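PDB 3SCY: hypothetical bacterial 6-phosphogluconolactonase from Bacteroides fragilis, which probably hydrolyses 6-phosphogluconolactone to 6-phosphogluconate, as a lactonase of the seven-bladed beta-propeller kind. Local coordinates for residues 168-173 and 216-221; 224-229 and 233-238. All coordinates share one frame; numbering follows the deposited sequence.

Contact 1 (168-173 and 216-221); sequences YLLADD and LIFNSD
L170 is the first residue of strand 168-173 to reach across to segment 216-221. Its CB points toward that segment, and CD1 does most of the touching. CD1 of L170 lies 3.9 Å from CD2 of L216. L170 CD1 also meets the F218 ring at its edge, near the ring plane, 3.9 Å from CZ of F218. The CB of F218 does not point at L170. Its ring gets there because CG sits beside the backbone N (chi1 -64°), bringing its far end closer.

The two strands belong to neighbouring blades of the seven-bladed beta-propeller. Strand 168-173 is the second of four strands in its blade, and 213-218 is the first of the next. The axes of the short segments come no closer than 9.2 Å and run at 145°, so side chains bridge the gap, with N of L216 the nearest main-chain atom.

Two residues on, D172 turns its carboxylate to L216, and the two side chains cross at about a right angle. OD2 of D172 lies 3.4 Å from CB of L216 and 3.2 Å from its backbone N, at too poor an angle for a hydrogen bond. L227, on the next strand, also packs against D172.

Contact 2 (224-229 and 233-238); sequences FAYLIN and GTVIAF
A225 and F238 pair through their backbones in a beta hairpin, strands 224-229 and 234-241, the two middle strands of one propeller blade. Strand 224-229 runs antiparallel to 234-238, at 161°.

Backbone hydrogen bonds set the register. A225 and F238 form one hydrogen-bonded pair, and L227 and I236 form the next, each with two N-H...O bonds. Y226 with A237 and I228 with V235 are the non-hydrogen-bonded pairs. N229 N adds a bond to T234 O at 2.8 Å, near the turn. There G233 N makes a weak bond to N229 O.

Apolar contacts line both faces of the hairpin. On one face lie A225, L227, I236 and F238. CG2 of I236 lies over one face of the F238 ring on the same strand, 3.5 Å above its plane and offset toward the rim. CB of L227 meets the edge of that ring, 3.8 Å from CE1 of F238. On the other face, CE1 of Y226 packs 3.6 Å from CB of A237, and CG1 of V235 lies near the plane of the tyrosine ring, at its edge. The hydroxyl of Y226 is hydrogen-bonded elsewhere, to G294 O.

The polar side-chain contact is at the turn end. With CG beside the backbone N (chi1 -68°), the amide of N229 is brought across to T234. ND2 of N229 donates to OG1 of T234 at 3.0 Å, with OG1 tilted 24° out of the amide plane. ND2 of N229 also lies 3.4 Å from CD1 of I236.

How the contacts relate
From the N terminus, strand 168-173 comes first, inside one blade. The chain then runs through strands 178-184 and 197-206, which complete that blade, and enters the next at 213-218. Contact 1 closes this loop of 42 residues and ties the two blades together. Contact 2 follows in series, without nesting or crossing. It closes the short loop 230-233 and joins the middle strands of the second blade. The two contacts meet where strands 213-218 and 224-229 lie side by side. I217 O is 2.8 Å from Y226 N, and N219 N is 2.9 Å from F224 O, both probable hydrogen bonds.

Contact 1 (168-173 and 216-221)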
loop_
_atom_site.group_PDB
_atom_site.type_symbol
_atom_site.label_atom_id
_atom_site.label_comp_id
_atom_site.label_asym_id
_atom_site.label_seq_id
_atom_site.Cartn_x
_atom_site.Cartn_y
_atom_site.Cartn_z
ATOM N N TYR A 168 4.477 6.882 15.760
ATOM C CA TYR A 168 5.119 5.591 15.540
ATOM C C TYR A 168 5.115 5.168 14.111
ATOM O O TYR A 168 4.299 5.626 13.314
ATOM C CB TYR A 168 4.392 4.499 16.366
ATOM C CG TYR A 168 4.221 4.904 17.813
ATOM C CD1 TYR A 168 5.302 4.897 18.692
ATOM C CD2 TYR A 168 3.013 5.419 18.275
ATOM C CE1 TYR A 168 5.156 5.286 20.021
ATOM C CE2 TYR A 168 2.864 5.844 19.592
ATOM C CZ TYR A 168 3.936 5.771 20.464
ATOM O OH TYR A 168 3.800 6.224 21.757
ATOM N N LEU A 169 6.039 4.270 13.794
ATOM C CA LEU A 169 6.082 3.598 12.506
ATOM C C LEU A 169 5.908 2.111 12.781
ATOM O O LEU A 169 6.639 1.555 13.611
ATOM C CB LEU A 169 7.370 3.882 11.728
ATOM C CG LEU A 169 7.408 3.250 10.322
ATOM C CD1 LEU A 169 7.919 4.200 9.298
ATOM C CD2 LEU A 169 8.234 1.965 10.324
ATOM N N LEU A 170 4.919 1.483 12.126
ATOM C CA LEU A 170 4.650 0.050 12.251
ATOM C C LEU A 170 5.060 -0.638 10.972
ATOM O O LEU A 170 4.709 -0.167 9.880
ATOM C CB LEU A 170 3.185 -0.208 12.596
ATOM C CG LEU A 170 2.679 0.463 13.883
ATOM C CD1 LEU A 170 1.240 0.123 14.121
ATOM C CD2 LEU A 170 3.471 0.003 15.123
ATOM N N ALA A 171 5.858 -1.700 11.073
ATOM C CA ALA A 171 6.375 -2.376 9.897
ATOM C C ALA A 171 5.954 -3.838 9.886
ATOM O O ALA A 171 6.341 -4.606 10.784
ATOM C CB ALA A 171 7.891 -2.247 9.873
ATOM N N ASP A 172 5.171 -4.233 8.862
ATOM C CA ASP A 172 4.661 -5.609 8.775
ATOM C C ASP A 172 5.713 -6.544 8.261
ATOM O O ASP A 172 6.297 -6.293 7.195
ATOM C CB ASP A 172 3.444 -5.673 7.834
ATOM C CG ASP A 172 2.216 -4.931 8.295
ATOM O OD1 ASP A 172 2.165 -4.543 9.477
ATOM O OD2 ASP A 172 1.274 -4.769 7.468
ATOM N N ASP A 173 5.914 -7.649 8.978
ATOM C CA ASP A 173 6.915 -8.631 8.611
ATOM C C ASP A 173 6.252 -9.960 8.321
ATOM O O ASP A 173 5.933 -10.749 9.224
ATOM C CB ASP A 173 7.952 -8.736 9.716
ATOM C CG ASP A 173 9.121 -9.677 9.474
ATOM O OD1 ASP A 173 9.073 -10.462 8.494
ATOM O OD2 ASP A 173 10.079 -9.630 10.261
ATOM N N LEU A 216 -1.222 -3.091 6.287
ATOM C CA LEU A 216 -1.897 -2.539 7.469
ATOM C C LEU A 216 -2.516 -1.192 7.159
ATOM O O LEU A 216 -1.883 -0.360 6.487
ATOM C CB LEU A 216 -0.867 -2.372 8.594
ATOM C CG LEU A 216 -1.398 -1.846 9.955
ATOM C CD1 LEU A 216 -2.187 -2.936 10.720
ATOM C CD2 LEU A 216 -0.227 -1.417 10.850
ATOM N N ILE A 217 -3.747 -0.973 7.675
ATOM C CA ILE A 217 -4.467 0.282 7.519
ATOM C C ILE A 217 -5.083 0.671 8.858
ATOM O O ILE A 217 -5.237 -0.174 9.759
ATOM C CB ILE A 217 -5.537 0.271 6.416
ATOM C CG1 ILE A 217 -6.588 -0.843 6.733
ATOM C CG2 ILE A 217 -4.901 0.088 5.011
ATOM C CD1 ILE A 217 -7.852 -0.784 5.912
ATOM N N PHE A 218 -5.459 1.938 8.969
ATOM C CA PHE A 218 -6.133 2.496 10.145
ATOM C C PHE A 218 -7.460 3.038 9.737
ATOM O O PHE A 218 -7.604 3.481 8.591
ATOM C CB PHE A 218 -5.313 3.652 10.773
ATOM C CG PHE A 218 -3.994 3.162 11.296
ATOM C CD1 PHE A 218 -3.882 2.680 12.594
ATOM C CD2 PHE A 218 -2.875 3.120 10.471
ATOM C CE1 PHE A 218 -2.663 2.166 13.058
ATOM C CE2 PHE A 218 -1.660 2.631 10.944
ATOM C CZ PHE A 218 -1.575 2.134 12.218
ATOM N N ASN A 219 -8.408 3.105 10.682
ATOM C CA ASN A 219 -9.673 3.752 10.341
ATOM C C ASN A 219 -9.486 5.290 10.417
ATOM O O ASN A 219 -8.413 5.769 10.811
ATOM C CB ASN A 219 -10.840 3.253 11.200
ATOM C CG ASN A 219 -10.829 3.802 12.594
ATOM O OD1 ASN A 219 -9.769 4.068 13.166
ATOM N ND2 ASN A 219 -11.999 4.030 13.141
ATOM N N SER A 220 -10.533 6.042 10.056
ATOM C CA SER A 220 -10.468 7.507 9.982
ATOM C C SER A 220 -10.136 8.197 11.308
ATOM O O SER A 220 -9.387 9.167 11.277
ATOM C CB SER A 220 -11.763 8.093 9.433
ATOM O OG SER A 220 -12.883 7.711 10.211
ATOM N N ASP A 221 -10.679 7.741 12.431
ATOM C CA ASP A 221 -10.389 8.418 13.702
ATOM C C ASP A 221 -9.126 7.848 14.371
ATOM O O ASP A 221 -8.722 8.349 15.418
ATOM C CB ASP A 221 -11.598 8.401 14.658
ATOM C CG ASP A 221 -12.102 7.050 15.113
ATOM O OD1 ASP A 221 -11.376 6.057 14.943
ATOM O OD2 ASP A 221 -13.202 6.999 15.706
#

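Contact 2 (224-229 and 233-238)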
loop_
_atom_site.group_PDB
_atom_site.type_symbol
_atom_site.label_atom_id
_atom_site.label_comp_id
_atom_site.label_asym_id
_atom_site.label_seq_id
_atom_site.Cartn_x
_atom_site.Cartn_y
_atom_site.Cartn_z
ATOM N N PHE A 224 -8.906 2.144 15.341
ATOM C CA PHE A 224 -8.851 0.753 14.918
ATOM C C PHE A 224 -7.873 0.606 13.783
ATOM O O PHE A 224 -7.696 1.546 12.999
ATOM C CB PHE A 224 -10.224 0.246 14.459
ATOM C CG PHE A 224 -11.258 0.221 15.556
ATOM C CD1 PHE A 224 -11.237 -0.771 16.528
ATOM C CD2 PHE A 224 -12.204 1.227 15.660
ATOM C CE1 PHE A 224 -12.176 -0.777 17.566
ATOM C CE2 PHE A 224 -13.150 1.222 16.694
ATOM C CZ PHE A 224 -13.120 0.228 17.646
ATOM N N ALA A 225 -7.232 -0.558 13.707
ATOM C CA ALA A 225 -6.331 -0.903 12.617
ATOM C C ALA A 225 -6.732 -2.258 12.074
ATOM O O ALA A 225 -7.331 -3.078 12.782
ATOM C CB ALA A 225 -4.885 -0.912 13.089
ATOM N N TYR A 226 -6.404 -2.509 10.811
ATOM C CA TYR A 226 -6.770 -3.757 10.146
ATOM C C TYR A 226 -5.604 -4.257 9.346
ATOM O O TYR A 226 -4.985 -3.488 8.605
ATOM C CB TYR A 226 -8.003 -3.561 9.246
ATOM C CG TYR A 226 -9.193 -3.075 10.034
ATOM C CD1 TYR A 226 -10.087 -3.975 10.612
ATOM C CD2 TYR A 226 -9.457 -1.716 10.165
ATOM C CE1 TYR A 226 -11.158 -3.529 11.388
ATOM C CE2 TYR A 226 -10.521 -1.257 10.937
ATOM C CZ TYR A 226 -11.379 -2.167 11.529
ATOM O OH TYR A 226 -12.436 -1.697 12.264
ATOM N N LEU A 227 -5.278 -5.523 9.535
ATOM C CA LEU A 227 -4.172 -6.161 8.858
ATOM C C LEU A 227 -4.645 -7.274 7.947
ATOM O O LEU A 227 -5.481 -8.075 8.367
ATOM C CB LEU A 227 -3.230 -6.757 9.934
ATOM C CG LEU A 227 -2.116 -7.693 9.483
ATOM C CD1 LEU A 227 -1.016 -6.930 8.741
ATOM C CD2 LEU A 227 -1.514 -8.454 10.693
ATOM N N ILE A 228 -4.097 -7.331 6.722
ATOM C CA ILE A 228 -4.377 -8.425 5.804
ATOM C C ILE A 228 -3.156 -9.338 5.830
ATOM O O ILE A 228 -2.025 -8.865 5.638
ATOM C CB ILE A 228 -4.801 -8.003 4.363
ATOM C CG1 ILE A 228 -5.233 -9.251 3.561
ATOM C CG2 ILE A 228 -3.694 -7.195 3.624
ATOM C CD1 ILE A 228 -5.948 -9.000 2.284
ATOM N N ASN A 229 -3.398 -10.644 6.061
ATOM C CA ASN A 229 -2.357 -11.658 6.136
ATOM C C ASN A 229 -2.325 -12.429 4.845
ATOM O O ASN A 229 -3.328 -13.062 4.485
ATOM C CB ASN A 229 -2.615 -12.562 7.328
ATOM C CG ASN A 229 -2.416 -11.831 8.625
ATOM O OD1 ASN A 229 -1.334 -11.336 8.911
ATOM N ND2 ASN A 229 -3.462 -11.732 9.422
ATOM N N GLY A 233 -4.550 -15.717 4.959
ATOM C CA GLY A 233 -5.742 -15.255 4.251
ATOM C C GLY A 233 -6.757 -14.633 5.190
ATOM O O GLY A 233 -7.958 -14.616 4.913
ATOM N N THR A 234 -6.281 -14.182 6.329
ATOM C CA THR A 234 -7.108 -13.587 7.351
ATOM C C THR A 234 -6.952 -12.087 7.422
ATOM O O THR A 234 -5.914 -11.526 7.054
ATOM C CB THR A 234 -6.749 -14.162 8.743
ATOM O OG1 THR A 234 -5.350 -13.985 8.992
ATOM C CG2 THR A 234 -7.116 -15.647 8.890
ATOM N N VAL A 235 -7.993 -11.441 7.949
ATOM C CA VAL A 235 -7.965 -10.040 8.353
ATOM C C VAL A 235 -7.957 -10.064 9.866
ATOM O O VAL A 235 -8.799 -10.737 10.465
ATOM C CB VAL A 235 -9.129 -9.169 7.788
ATOM C CG1 VAL A 235 -9.103 -7.744 8.378
ATOM C CG2 VAL A 235 -9.073 -9.104 6.272
ATOM N N ILE A 236 -7.016 -9.332 10.466
ATOM C CA ILE A 236 -6.980 -9.149 11.903
ATOM C C ILE A 236 -7.380 -7.706 12.188
ATOM O O ILE A 236 -6.820 -6.760 11.600
ATOM C CB ILE A 236 -5.620 -9.508 12.532
ATOM C CG1 ILE A 236 -5.282 -10.995 12.250
ATOM C CG2 ILE A 236 -5.664 -9.246 14.041
ATOM C CD1 ILE A 236 -3.862 -11.410 12.760
ATOM N N ALA A 237 -8.382 -7.550 13.061
ATOM C CA ALA A 237 -8.854 -6.257 13.528
ATOM C C ALA A 237 -8.220 -5.968 14.864
ATOM O O ALA A 237 -8.139 -6.848 15.724
ATOM C CB ALA A 237 -10.374 -6.253 13.658
ATOM N N PHE A 238 -7.740 -4.752 15.022
ATOM C CA PHE A 238 -7.124 -4.293 16.250
ATOM C C PHE A 238 -7.679 -3.017 16.739
ATOM O O PHE A 238 -8.039 -2.137 15.943
ATOM C CB PHE A 238 -5.613 -3.990 16.022
ATOM C CG PHE A 238 -4.727 -5.090 15.502
ATOM C CD1 PHE A 238 -4.497 -5.228 14.134
ATOM C CD2 PHE A 238 -3.993 -5.884 16.379
ATOM C CE1 PHE A 238 -3.632 -6.208 13.651
ATOM C CE2 PHE A 238 -3.100 -6.842 15.896
ATOM C CZ PHE A 238 -2.935 -7.010 14.539
#